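PDB 6SYY: periplasmic cell division protein (SufI) from Aquifex aeolicus, which probably oxidises its substrates as a copper-binding multicopper oxidase with four copper ions and a methionine-rich loop that takes part in catalysis. Local coordinates for residues A[219-233]-A[355-367]. Numbering follows the deposited sequence.
Sequences NPMGHMGFWGDTILV and MADNSEFEVMEFR
From Trp227 beside Ala356 to Ile231 beside Val363, the two segments run the same way without pairing as strands: 230-233 and 361-367 approach to 7.2 Å between axes, at 33° between their directions. Their backbones pair elsewhere, Thr230 and Leu232 with strand 200-208, Phe361 and Val363 with strand 315-321, so between the strands the contact is made by side chains and illustrates apolar packing between strands that are not neighbours. Where the strands begin, CG1 and CD1 of Ile231 press on the CE2 side of the Phe361 ring, CG1 lying 3.4 Å from CE2. Beyond it, Val363 CG1 sits 3.8 Å from Val233 CG2 and also meets Ile231 CG2.

The indole of Trp227 carries the middle, where it meets the backbone of Met355-Asp357. Ala356 CA stands over its five-membered ring in a CH-pi contact, 3.5 Å from the centroid and almost on the ring normal, while Asp357 N covers the same face. At the edge, Trp227 NE1 donates to Met224 O at 2.9 Å, nearly straight and in the indole plane, which fixes the ring's rotation. A leucine at Trp227 would probably leave Met224 O without this donor and open a gap beneath Ala356.

Met355 bends at chi2 (61°) and carries its methyl in among Asn219, Phe226 and the Trp227 backbone, CE lying 3.4 Å from Phe226 CD1. Its CB and CG cross the Met221 side chain at about a right angle, but both methionines are poorly ordered and this crossing is less certain than the Trp227 contact. Asp357 OD1 closes an Asx turn with Ser359 N and forms a salt bridge with Arg259. Residues 327-354 are not modelled, so the contact marks where the chain returns from this probably mobile, methionine-rich loop to the cupredoxin-type beta framework of multicopper oxidases, with Gly225 close to the copper ligand His514.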
ATOM      1  N   ASN A 219      -5.577  -1.789 -20.537  1.00 59.75           N
ATOM      2  CA  ASN A 219      -6.219  -2.967 -21.117  1.00 83.13           C
ATOM      3  C   ASN A 219      -5.865  -4.184 -20.273  1.00 83.77           C
ATOM      4  O   ASN A 219      -5.015  -5.002 -20.654  1.00 56.80           O
ATOM      5  CB  ASN A 219      -5.820  -3.157 -22.582  1.00 61.82           C
ATOM      6  CG  ASN A 219      -4.320  -3.230 -22.779  1.00 56.18           C
ATOM      7  OD1 ASN A 219      -3.545  -2.802 -21.920  1.00 46.48           O
ATOM      8  ND2 ASN A 219      -3.901  -3.781 -23.914  1.00 64.58           N
ATOM      9  N   PRO A 220      -6.494  -4.333 -19.108  1.00 56.28           N
ATOM     10  CA  PRO A 220      -6.335  -5.580 -18.354  1.00 69.62           C
ATOM     11  C   PRO A 220      -6.873  -6.750 -19.164  1.00 72.78           C
ATOM     12  O   PRO A 220      -8.011  -6.727 -19.638  1.00 51.22           O
ATOM     13  CB  PRO A 220      -7.157  -5.335 -17.084  1.00 62.90           C
ATOM     14  CG  PRO A 220      -8.153  -4.286 -17.474  1.00 37.77           C
ATOM     15  CD  PRO A 220      -7.440  -3.409 -18.461  1.00 47.34           C
ATOM     16  N   MET A 221      -6.032  -7.767 -19.343  1.00 57.30           N
ATOM     17  CA  MET A 221      -6.378  -8.937 -20.145  1.00 60.93           C
ATOM     18  C   MET A 221      -7.069  -9.967 -19.255  1.00 84.04           C
ATOM     19  O   MET A 221      -6.430 -10.584 -18.396  1.00 67.34           O
ATOM     20  CB  MET A 221      -5.133  -9.525 -20.805  1.00 74.74           C
ATOM     21  CG  MET A 221      -4.533  -8.660 -21.902  1.00 97.66           C
ATOM     22  SD  MET A 221      -5.639  -8.445 -23.309  1.00122.09           S
ATOM     23  CE  MET A 221      -4.606  -7.448 -24.378  1.00 79.58           C
ATOM     24  N   GLY A 222      -8.373 -10.148 -19.461  1.00 67.51           N
ATOM     25  CA  GLY A 222      -9.151 -11.122 -18.721  1.00 58.94           C
ATOM     26  C   GLY A 222      -9.198 -10.919 -17.220  1.00 74.66           C
ATOM     27  O   GLY A 222      -9.706  -9.906 -16.728  1.00104.45           O
ATOM     28  N   HIS A 223      -8.676 -11.896 -16.479  1.00 60.46           N
ATOM     29  CA  HIS A 223      -8.645 -11.850 -15.023  1.00 45.35           C
ATOM     30  C   HIS A 223      -7.219 -11.970 -14.495  1.00 45.68           C
ATOM     31  O   HIS A 223      -7.001 -12.403 -13.362  1.00 91.37           O
ATOM     32  CB  HIS A 223      -9.538 -12.942 -14.440  1.00 46.48           C
ATOM     33  CG  HIS A 223     -10.920 -12.948 -15.014  1.00101.80           C
ATOM     34  ND1 HIS A 223     -11.984 -12.313 -14.407  1.00108.25           N
ATOM     35  CD2 HIS A 223     -11.411 -13.502 -16.147  1.00 96.04           C
ATOM     36  CE1 HIS A 223     -13.071 -12.483 -15.138  1.00 74.80           C
ATOM     37  NE2 HIS A 223     -12.751 -13.202 -16.199  1.00114.78           N
ATOM     38  N   MET A 224      -6.239 -11.570 -15.304  1.00 52.74           N
ATOM     39  CA  MET A 224      -4.834 -11.633 -14.929  1.00 76.26           C
ATOM     40  C   MET A 224      -4.336 -10.365 -14.250  1.00 62.12           C
ATOM     41  O   MET A 224      -3.174 -10.318 -13.839  1.00 61.72           O
ATOM     42  CB  MET A 224      -3.974 -11.919 -16.164  1.00 63.70           C
ATOM     43  CG  MET A 224      -4.245 -13.265 -16.814  1.00 76.15           C
ATOM     44  SD  MET A 224      -3.087 -13.623 -18.148  1.00100.44           S
ATOM     45  CE  MET A 224      -3.561 -12.392 -19.353  1.00 43.95           C
ATOM     46  N   GLY A 225      -5.179  -9.346 -14.111  1.00 33.50           N
ATOM     47  CA  GLY A 225      -4.718  -8.066 -13.616  1.00 31.12           C
ATOM     48  C   GLY A 225      -3.988  -7.296 -14.696  1.00 33.48           C
ATOM     49  O   GLY A 225      -3.672  -7.851 -15.754  1.00 30.79           O
ATOM     50  N   PHE A 226      -3.719  -6.019 -14.453  1.00 33.35           N
ATOM     51  CA  PHE A 226      -3.013  -5.202 -15.425  1.00 32.87           C
ATOM     52  C   PHE A 226      -1.517  -5.219 -15.147  1.00 28.44           C
ATOM     53  O   PHE A 226      -1.084  -5.134 -13.993  1.00 44.79           O
ATOM     54  CB  PHE A 226      -3.516  -3.758 -15.411  1.00 37.66           C
ATOM     55  CG  PHE A 226      -2.727  -2.848 -16.310  1.00 30.98           C
ATOM     56  CD1 PHE A 226      -3.092  -2.676 -17.636  1.00 63.30           C
ATOM     57  CD2 PHE A 226      -1.604  -2.184 -15.838  1.00 36.54           C
ATOM     58  CE1 PHE A 226      -2.356  -1.856 -18.469  1.00 34.71           C
ATOM     59  CE2 PHE A 226      -0.865  -1.373 -16.671  1.00 47.23           C
ATOM     60  CZ  PHE A 226      -1.246  -1.202 -17.984  1.00 56.26           C
ATOM     61  N   TRP A 227      -0.728  -5.290 -16.216  1.00 25.77           N
ATOM     62  CA  TRP A 227       0.727  -5.301 -16.117  1.00 33.65           C
ATOM     63  C   TRP A 227       1.293  -4.260 -17.069  1.00 38.78           C
ATOM     64  O   TRP A 227       1.092  -4.353 -18.285  1.00 37.54           O
ATOM     65  CB  TRP A 227       1.287  -6.692 -16.427  1.00 30.95           C
ATOM     66  CG  TRP A 227       0.806  -7.722 -15.460  1.00 54.16           C
ATOM     67  CD1 TRP A 227      -0.455  -8.240 -15.372  1.00 31.40           C
ATOM     68  CD2 TRP A 227       1.572  -8.354 -14.430  1.00 65.41           C
ATOM     69  NE1 TRP A 227      -0.521  -9.156 -14.351  1.00 47.91           N
ATOM     70  CE2 TRP A 227       0.711  -9.246 -13.758  1.00 57.33           C
ATOM     71  CE3 TRP A 227       2.901  -8.254 -14.012  1.00 34.82           C
ATOM     72  CZ2 TRP A 227       1.137 -10.035 -12.693  1.00 52.51           C
ATOM     73  CZ3 TRP A 227       3.323  -9.036 -12.954  1.00 64.66           C
ATOM     74  CH2 TRP A 227       2.444  -9.915 -12.306  1.00 76.01           C
ATOM     75  N   GLY A 228       2.000  -3.276 -16.517  1.00 36.35           N
ATOM     76  CA  GLY A 228       2.487  -2.159 -17.301  1.00 27.30           C
ATOM     77  C   GLY A 228       3.837  -2.418 -17.949  1.00 39.58           C
ATOM     78  O   GLY A 228       4.659  -3.180 -17.447  1.00 47.80           O
ATOM     79  N   ASP A 229       4.051  -1.748 -19.083  1.00 39.00           N
ATOM     80  CA  ASP A 229       5.287  -1.889 -19.844  1.00 51.25           C
ATOM     81  C   ASP A 229       6.411  -1.017 -19.288  1.00 48.75           C
ATOM     82  O   ASP A 229       7.591  -1.354 -19.439  1.00 32.81           O
ATOM     83  CB  ASP A 229       5.018  -1.540 -21.311  1.00 34.28           C
ATOM     84  CG  ASP A 229       6.160  -1.923 -22.226  1.00122.67           C
ATOM     85  OD1 ASP A 229       7.032  -2.714 -21.805  1.00147.97           O
ATOM     86  OD2 ASP A 229       6.184  -1.428 -23.373  1.00140.33           O
ATOM     87  N   THR A 230       6.064   0.088 -18.634  1.00 33.49           N
ATOM     88  CA  THR A 230       7.017   1.097 -18.194  1.00 28.77           C
ATOM     89  C   THR A 230       6.954   1.231 -16.679  1.00 44.57           C
ATOM     90  O   THR A 230       5.865   1.348 -16.108  1.00 36.56           O
ATOM     91  CB  THR A 230       6.704   2.444 -18.858  1.00 31.49           C
ATOM     92  OG1 THR A 230       6.789   2.306 -20.283  1.00 39.75           O
ATOM     93  CG2 THR A 230       7.669   3.518 -18.389  1.00 26.11           C
ATOM     94  N   ILE A 231       8.116   1.221 -16.029  1.00 40.03           N
ATOM     95  CA  ILE A 231       8.183   1.322 -14.575  1.00 32.74           C
ATOM     96  C   ILE A 231       8.354   2.780 -14.183  1.00 26.38           C
ATOM     97  O   ILE A 231       9.164   3.507 -14.768  1.00 27.67           O
ATOM     98  CB  ILE A 231       9.327   0.463 -14.013  1.00 34.61           C
ATOM     99  CG1 ILE A 231       9.221  -0.959 -14.556  1.00 55.21           C
ATOM    100  CG2 ILE A 231       9.273   0.449 -12.495  1.00 28.09           C
ATOM    101  CD1 ILE A 231       7.946  -1.677 -14.140  1.00 41.21           C
ATOM    102  N   LEU A 232       7.587   3.210 -13.186  1.00 24.81           N
ATOM    103  CA  LEU A 232       7.621   4.578 -12.700  1.00 22.04           C
ATOM    104  C   LEU A 232       7.832   4.574 -11.195  1.00 39.19           C
ATOM    105  O   LEU A 232       7.366   3.677 -10.488  1.00 40.65           O
ATOM    106  CB  LEU A 232       6.326   5.338 -13.027  1.00 25.96           C
ATOM    107  CG  LEU A 232       5.991   5.659 -14.488  1.00 28.25           C
ATOM    108  CD1 LEU A 232       5.480   4.440 -15.227  1.00 62.45           C
ATOM    109  CD2 LEU A 232       4.960   6.767 -14.544  1.00 50.70           C
ATOM    110  N   VAL A 233       8.555   5.579 -10.714  1.00 23.73           N
ATOM    111  CA  VAL A 233       8.684   5.849  -9.288  1.00 27.61           C
ATOM    112  C   VAL A 233       8.239   7.284  -9.069  1.00 24.03           C
ATOM    113  O   VAL A 233       8.838   8.215  -9.622  1.00 28.98           O
ATOM    114  CB  VAL A 233      10.115   5.629  -8.780  1.00 23.33           C
ATOM    115  CG1 VAL A 233      10.147   5.719  -7.268  1.00 24.84           C
ATOM    116  CG2 VAL A 233      10.655   4.291  -9.253  1.00 23.43           C
ATOM    117  N   MET A 355       0.094 -10.964 -21.074  1.00 81.36           N
ATOM    118  CA  MET A 355      -0.086  -9.785 -20.235  1.00 81.10           C
ATOM    119  C   MET A 355       0.713  -9.892 -18.937  1.00 99.34           C
ATOM    120  O   MET A 355       1.551  -9.036 -18.643  1.00 79.52           O
ATOM    121  CB  MET A 355      -1.567  -9.577 -19.923  1.00 87.85           C
ATOM    122  CG  MET A 355      -1.873  -8.268 -19.235  1.00 77.91           C
ATOM    123  SD  MET A 355      -1.391  -6.867 -20.255  1.00112.84           S
ATOM    124  CE  MET A 355      -1.980  -5.515 -19.244  1.00 50.98           C
ATOM    125  N   ALA A 356       0.447 -10.946 -18.165  1.00 90.99           N
ATOM    126  CA  ALA A 356       1.153 -11.159 -16.907  1.00 71.72           C
ATOM    127  C   ALA A 356       2.611 -11.516 -17.172  1.00 55.46           C
ATOM    128  O   ALA A 356       2.914 -12.376 -18.004  1.00 82.26           O
ATOM    129  CB  ALA A 356       0.472 -12.257 -16.092  1.00 60.68           C
ATOM    130  N   ASP A 357       3.514 -10.862 -16.448  1.00 40.35           N
ATOM    131  CA  ASP A 357       4.935 -10.876 -16.752  1.00 42.71           C
ATOM    132  C   ASP A 357       5.726 -11.287 -15.516  1.00 47.31           C
ATOM    133  O   ASP A 357       5.319 -11.018 -14.383  1.00 47.91           O
ATOM    134  CB  ASP A 357       5.368  -9.485 -17.267  1.00 54.27           C
ATOM    135  CG  ASP A 357       6.861  -9.279 -17.238  1.00 48.24           C
ATOM    136  OD1 ASP A 357       7.399  -8.964 -16.156  1.00 65.76           O
ATOM    137  OD2 ASP A 357       7.502  -9.430 -18.298  1.00110.13           O
ATOM    138  N   ASN A 358       6.864 -11.953 -15.746  1.00 51.15           N
ATOM    139  CA  ASN A 358       7.757 -12.392 -14.675  1.00 38.20           C
ATOM    140  C   ASN A 358       9.199 -12.003 -14.982  1.00 37.32           C
ATOM    141  O   ASN A 358      10.138 -12.709 -14.601  1.00 37.36           O
ATOM    142  CB  ASN A 358       7.644 -13.904 -14.453  1.00 41.03           C
ATOM    143  CG  ASN A 358       8.261 -14.359 -13.134  1.00 45.33           C
ATOM    144  OD1 ASN A 358       8.453 -13.565 -12.210  1.00 31.36           O
ATOM    145  ND2 ASN A 358       8.577 -15.645 -13.045  1.00 42.54           N
ATOM    146  N   SER A 359       9.394 -10.880 -15.665  1.00 37.86           N
ATOM    147  CA  SER A 359      10.708 -10.496 -16.150  1.00 56.13           C
ATOM    148  C   SER A 359      11.478  -9.704 -15.095  1.00 47.73           C
ATOM    149  O   SER A 359      10.934  -9.262 -14.081  1.00 38.94           O
ATOM    150  CB  SER A 359      10.585  -9.687 -17.443  1.00 35.52           C
ATOM    151  OG  SER A 359       9.776  -8.540 -17.255  1.00 50.51           O
ATOM    152  N   GLU A 360      12.775  -9.541 -15.345  1.00 50.42           N
ATOM    153  CA  GLU A 360      13.647  -8.741 -14.503  1.00 47.42           C
ATOM    154  C   GLU A 360      14.014  -7.452 -15.224  1.00 32.65           C
ATOM    155  O   GLU A 360      14.113  -7.418 -16.455  1.00 43.29           O
ATOM    156  CB  GLU A 360      14.915  -9.510 -14.122  1.00 38.23           C
ATOM    157  CG  GLU A 360      15.737 -10.000 -15.295  1.00 38.20           C
ATOM    158  CD  GLU A 360      17.007 -10.704 -14.854  1.00 59.88           C
ATOM    159  OE1 GLU A 360      16.998 -11.330 -13.772  1.00 70.55           O
ATOM    160  OE2 GLU A 360      18.017 -10.626 -15.582  1.00 88.24           O
ATOM    161  N   PHE A 361      14.210  -6.389 -14.448  1.00 32.61           N
ATOM    162  CA  PHE A 361      14.418  -5.064 -15.015  1.00 34.06           C
ATOM    163  C   PHE A 361      14.834  -4.106 -13.914  1.00 29.94           C
ATOM    164  O   PHE A 361      14.475  -4.290 -12.746  1.00 28.77           O
ATOM    165  CB  PHE A 361      13.146  -4.548 -15.702  1.00 36.25           C
ATOM    166  CG  PHE A 361      11.917  -4.651 -14.849  1.00 28.19           C
ATOM    167  CD1 PHE A 361      11.081  -5.751 -14.947  1.00 31.86           C
ATOM    168  CD2 PHE A 361      11.595  -3.653 -13.945  1.00 27.32           C
ATOM    169  CE1 PHE A 361       9.949  -5.852 -14.161  1.00 32.57           C
ATOM    170  CE2 PHE A 361      10.471  -3.756 -13.150  1.00 38.06           C
ATOM    171  CZ  PHE A 361       9.643  -4.852 -13.263  1.00 31.85           C
ATOM    172  N   GLU A 362      15.575  -3.072 -14.300  1.00 26.73           N
ATOM    173  CA  GLU A 362      15.953  -2.037 -13.349  1.00 29.16           C
ATOM    174  C   GLU A 362      14.755  -1.150 -13.036  1.00 31.07           C
ATOM    175  O   GLU A 362      14.007  -0.753 -13.933  1.00 40.16           O
ATOM    176  CB  GLU A 362      17.105  -1.204 -13.910  1.00 30.78           C
ATOM    177  CG  GLU A 362      17.510  -0.019 -13.050  1.00 51.07           C
ATOM    178  CD  GLU A 362      18.781   0.641 -13.544  1.00 48.71           C
ATOM    179  OE1 GLU A 362      19.642  -0.076 -14.098  1.00 72.23           O
ATOM    180  OE2 GLU A 362      18.920   1.871 -13.385  1.00 64.86           O
ATOM    181  N   VAL A 363      14.560  -0.856 -11.753  1.00 38.18           N
ATOM    182  CA  VAL A 363      13.517   0.081 -11.341  1.00 23.60           C
ATOM    183  C   VAL A 363      14.056   1.502 -11.253  1.00 35.52           C
ATOM    184  O   VAL A 363      13.404   2.453 -11.693  1.00 36.29           O
ATOM    185  CB  VAL A 363      12.904  -0.367 -10.000  1.00 23.99           C
ATOM    186  CG1 VAL A 363      11.919   0.670  -9.501  1.00 22.14           C
ATOM    187  CG2 VAL A 363      12.231  -1.721 -10.148  1.00 27.45           C
ATOM    188  N   MET A 364      15.258   1.664 -10.708  1.00 31.24           N
ATOM    189  CA  MET A 364      15.773   2.987 -10.398  1.00 33.43           C
ATOM    190  C   MET A 364      17.279   2.897 -10.180  1.00 23.38           C
ATOM    191  O   MET A 364      17.816   1.841  -9.833  1.00 29.90           O
ATOM    192  CB  MET A 364      15.066   3.555  -9.166  1.00 22.38           C
ATOM    193  CG  MET A 364      15.364   4.993  -8.871  1.00 40.21           C
ATOM    194  SD  MET A 364      14.604   5.467  -7.317  1.00 37.12           S
ATOM    195  CE  MET A 364      15.544   6.944  -6.966  1.00 41.23           C
ATOM    196  N   GLU A 365      17.954   4.024 -10.388  1.00 30.05           N
ATOM    197  CA  GLU A 365      19.401   4.117 -10.247  1.00 35.07           C
ATOM    198  C   GLU A 365      19.745   5.177  -9.211  1.00 40.78           C
ATOM    199  O   GLU A 365      19.231   6.299  -9.266  1.00 34.55           O
ATOM    200  CB  GLU A 365      20.053   4.450 -11.592  1.00 32.54           C
ATOM    201  CG  GLU A 365      21.412   5.105 -11.493  1.00 55.23           C
ATOM    202  CD  GLU A 365      21.908   5.595 -12.839  1.00 78.34           C
ATOM    203  OE1 GLU A 365      21.743   4.854 -13.832  1.00 51.87           O
ATOM    204  OE2 GLU A 365      22.448   6.722 -12.907  1.00 63.43           O
ATOM    205  N   PHE A 366      20.605   4.815  -8.264  1.00 29.69           N
ATOM    206  CA  PHE A 366      21.146   5.748  -7.285  1.00 26.58           C
ATOM    207  C   PHE A 366      22.599   6.040  -7.624  1.00 37.66           C
ATOM    208  O   PHE A 366      23.376   5.118  -7.896  1.00 29.69           O
ATOM    209  CB  PHE A 366      21.047   5.187  -5.866  1.00 30.81           C
ATOM    210  CG  PHE A 366      19.645   5.007  -5.387  1.00 33.08           C
ATOM    211  CD1 PHE A 366      18.936   6.078  -4.870  1.00 29.48           C
ATOM    212  CD2 PHE A 366      19.033   3.766  -5.448  1.00 39.53           C
ATOM    213  CE1 PHE A 366      17.641   5.915  -4.423  1.00 27.90           C
ATOM    214  CE2 PHE A 366      17.736   3.595  -5.007  1.00 37.64           C
ATOM    215  CZ  PHE A 366      17.040   4.674  -4.493  1.00 29.42           C
ATOM    216  N   ARG A 367      22.962   7.316  -7.606  1.00 31.95           N
ATOM    217  CA  ARG A 367      24.318   7.757  -7.897  1.00 28.74           C
ATOM    218  C   ARG A 367      24.886   8.368  -6.626  1.00 25.72           C
ATOM    219  O   ARG A 367      24.426   9.425  -6.181  1.00 32.22           O
ATOM    220  CB  ARG A 367      24.332   8.765  -9.043  1.00 26.78           C
ATOM    221  CG  ARG A 367      23.495   8.361 -10.245  1.00 41.68           C
ATOM    222  CD  ARG A 367      22.953   9.599 -10.937  1.00 49.44           C
ATOM    223  NE  ARG A 367      22.516   9.343 -12.304  1.00 33.36           N
ATOM    224  CZ  ARG A 367      22.240  10.303 -13.180  1.00 55.29           C
ATOM    225  NH1 ARG A 367      22.361  11.575 -12.823  1.00 48.11           N
ATOM    226  NH2 ARG A 367      21.849   9.995 -14.411  1.00 40.44           N
TER